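Long-range contact in CT398 (Chlamydia trachomatis, PDB 4ILO), which is of unknown function but, with its long coiled-coil hairpin and C4-type zinc ribbon, may bind DNA or RNA: residues Ala13-Asp18 against Asp191-Pro196. Numbering follows the deposited sequence.
Sequences AIQELD and DRVVVP
Gln15 and Glu16, neighbours on helix 2-86, hold the chain from Arg192 to Val194, which leads into strand 194-198. This strand pairs with strand 232-234 in the sheet of the zinc-ribbon end, where backbone bonds join Val193 and Val195 to Ile232. The contact thus ties that sheet to the long helix of the coiled-coil hairpin. Gln15 is buried, and its side chain sets out toward this chain. Its CG is anti to the backbone N (chi1 -173°) and the rest of the side chain is extended, which carries the amide out to the opposing backbone. There OE1 accepts two N-H groups. Val194 N lies 2.8 Å from Gln15 OE1, in the carbonyl plane on a lone pair, and the bond is nearly straight. Val193 N is also 2.8 Å from Gln15 OE1, but it is tilted out of that plane, with an N-H...O angle of 135°. The other branch of the amide donates: Gln15 NE2 reaches Val194 O at 3.1 Å, with the acceptor in the amide plane. Both backbone polar groups of Val194 are thus paired with one side chain. Arg192 CG packs against Gln15 CD at 3.8 Å. Tyr182 of helix 176-189 touches both Gln15 and Val193.

Glu16 is bent at chi2 and meets the guanidinium of Arg192 at its edge. The salt bridge is side-on and two-pronged: Arg192 NE to Glu16 OE2 and Arg192 NH2 to Glu16 OE1, both 2.9 Å. Each oxygen uses its syn lone pair, and the carboxylate and guanidinium planes are 16° apart, nearly coplanar.

The three hydrogen bonds of the Gln15 amide fix its rotation, with OE1 toward the two N-H groups and NE2 toward the carbonyl. The two-pronged ion pair beside them probably adds charge attraction.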
loop_
_atom_site.group_PDB
_atom_site.type_symbol
_atom_site.label_atom_id
_atom_site.label_comp_id
_atom_site.label_asym_id
_atom_site.label_seq_id
_atom_site.Cartn_x
_atom_site.Cartn_y
_atom_site.Cartn_z
ATOM N N ALA A 13 14.740 -34.626 2.211
ATOM C CA ALA A 13 15.456 -33.551 2.892
ATOM C C ALA A 13 15.418 -32.263 2.086
ATOM O O ALA A 13 15.371 -31.167 2.667
ATOM C CB ALA A 13 16.908 -33.953 3.169
ATOM N N ILE A 14 15.450 -32.368 0.755
ATOM C CA ILE A 14 15.244 -31.183 -0.074
ATOM C C ILE A 14 13.843 -30.633 0.135
ATOM O O ILE A 14 13.628 -29.411 0.155
ATOM C CB ILE A 14 15.498 -31.538 -1.543
ATOM C CG1 ILE A 14 16.995 -31.805 -1.732
ATOM C CG2 ILE A 14 14.962 -30.466 -2.455
ATOM C CD1 ILE A 14 17.312 -32.541 -2.947
ATOM N N GLN A 15 12.871 -31.529 0.283
ATOM C CA GLN A 15 11.492 -31.111 0.453
ATOM C C GLN A 15 11.323 -30.286 1.727
ATOM O O GLN A 15 10.539 -29.329 1.752
ATOM C CB GLN A 15 10.580 -32.325 0.459
ATOM C CG GLN A 15 9.152 -31.991 0.456
ATOM C CD GLN A 15 8.284 -33.199 0.375
ATOM O OE1 GLN A 15 7.490 -33.339 -0.546
ATOM N NE2 GLN A 15 8.438 -34.103 1.342
ATOM N N GLU A 16 12.055 -30.622 2.793
ATOM C CA GLU A 16 11.936 -29.824 4.019
ATOM C C GLU A 16 12.484 -28.410 3.820
ATOM O O GLU A 16 11.916 -27.430 4.346
ATOM C CB GLU A 16 12.614 -30.535 5.193
ATOM C CG GLU A 16 11.889 -31.811 5.613
ATOM C CD GLU A 16 10.380 -31.576 5.834
ATOM O OE1 GLU A 16 10.005 -30.746 6.701
ATOM O OE2 GLU A 16 9.567 -32.230 5.132
ATOM N N LEU A 17 13.555 -28.274 3.030
ATOM C CA LEU A 17 14.064 -26.946 2.707
ATOM C C LEU A 17 13.053 -26.168 1.875
ATOM O O LEU A 17 12.745 -25.006 2.178
ATOM C CB LEU A 17 15.407 -27.054 1.989
ATOM C CG LEU A 17 16.491 -27.764 2.800
ATOM C CD1 LEU A 17 17.769 -27.973 1.963
ATOM C CD2 LEU A 17 16.789 -27.023 4.112
ATOM N N ASP A 18 12.490 -26.811 0.849
ATOM C CA ASP A 18 11.503 -26.134 0.019
ATOM C C ASP A 18 10.280 -25.672 0.824
ATOM O O ASP A 18 9.746 -24.578 0.576
ATOM C CB ASP A 18 11.132 -27.002 -1.173
ATOM C CG ASP A 18 12.229 -27.012 -2.229
ATOM O OD1 ASP A 18 12.874 -25.955 -2.365
ATOM O OD2 ASP A 18 12.460 -28.054 -2.904
ATOM N N ASP A 191 3.078 -27.634 -1.386
ATOM C CA ASP A 191 3.190 -28.286 -0.086
ATOM C C ASP A 191 3.837 -29.654 -0.331
ATOM O O ASP A 191 4.334 -29.925 -1.430
ATOM C CB ASP A 191 1.843 -28.315 0.659
ATOM C CG ASP A 191 0.808 -29.221 -0.009
ATOM O OD1 ASP A 191 1.162 -29.961 -0.952
ATOM O OD2 ASP A 191 -0.372 -29.207 0.405
ATOM N N ARG A 192 3.853 -30.514 0.682
ATOM C CA ARG A 192 4.644 -31.742 0.557
ATOM C C ARG A 192 4.058 -32.609 -0.538
ATOM O O ARG A 192 2.867 -32.942 -0.510
ATOM C CB ARG A 192 4.732 -32.501 1.876
ATOM C CG ARG A 192 5.736 -31.836 2.813
ATOM C CD ARG A 192 5.878 -32.503 4.211
ATOM N NE ARG A 192 6.754 -31.695 5.070
ATOM C CZ ARG A 192 6.370 -30.597 5.744
ATOM N NH1 ARG A 192 5.112 -30.155 5.719
ATOM N NH2 ARG A 192 7.247 -29.938 6.486
ATOM N N VAL A 193 4.897 -32.960 -1.508
ATOM C CA VAL A 193 4.468 -33.766 -2.641
ATOM C C VAL A 193 5.102 -35.181 -2.669
ATOM O O VAL A 193 4.672 -36.035 -3.474
ATOM C CB VAL A 193 4.718 -33.003 -3.949
ATOM C CG1 VAL A 193 3.830 -31.702 -3.972
ATOM C CG2 VAL A 193 6.188 -32.639 -4.066
ATOM N N VAL A 194 6.119 -35.441 -1.855
ATOM C CA VAL A 194 6.625 -36.792 -1.609
ATOM C C VAL A 194 6.127 -37.149 -0.223
ATOM O O VAL A 194 6.622 -36.612 0.776
ATOM C CB VAL A 194 8.156 -36.849 -1.676
ATOM C CG1 VAL A 194 8.653 -38.332 -1.553
ATOM C CG2 VAL A 194 8.660 -36.246 -2.962
ATOM N N VAL A 195 5.108 -38.000 -0.148
ATOM C CA VAL A 195 4.377 -38.152 1.115
ATOM C C VAL A 195 4.200 -39.622 1.469
ATOM O O VAL A 195 4.106 -40.473 0.572
ATOM C CB VAL A 195 2.992 -37.476 1.054
ATOM C CG1 VAL A 195 3.129 -35.944 0.777
ATOM C CG2 VAL A 195 2.062 -38.198 0.045
ATOM N N PRO A 196 4.147 -39.977 2.749
ATOM C CA PRO A 196 4.039 -41.393 3.108
ATOM C C PRO A 196 2.580 -41.849 3.170
ATOM O O PRO A 196 1.638 -41.040 3.248
ATOM C CB PRO A 196 4.718 -41.449 4.485
ATOM C CG PRO A 196 4.414 -40.071 5.099
ATOM C CD PRO A 196 4.367 -39.100 3.922
#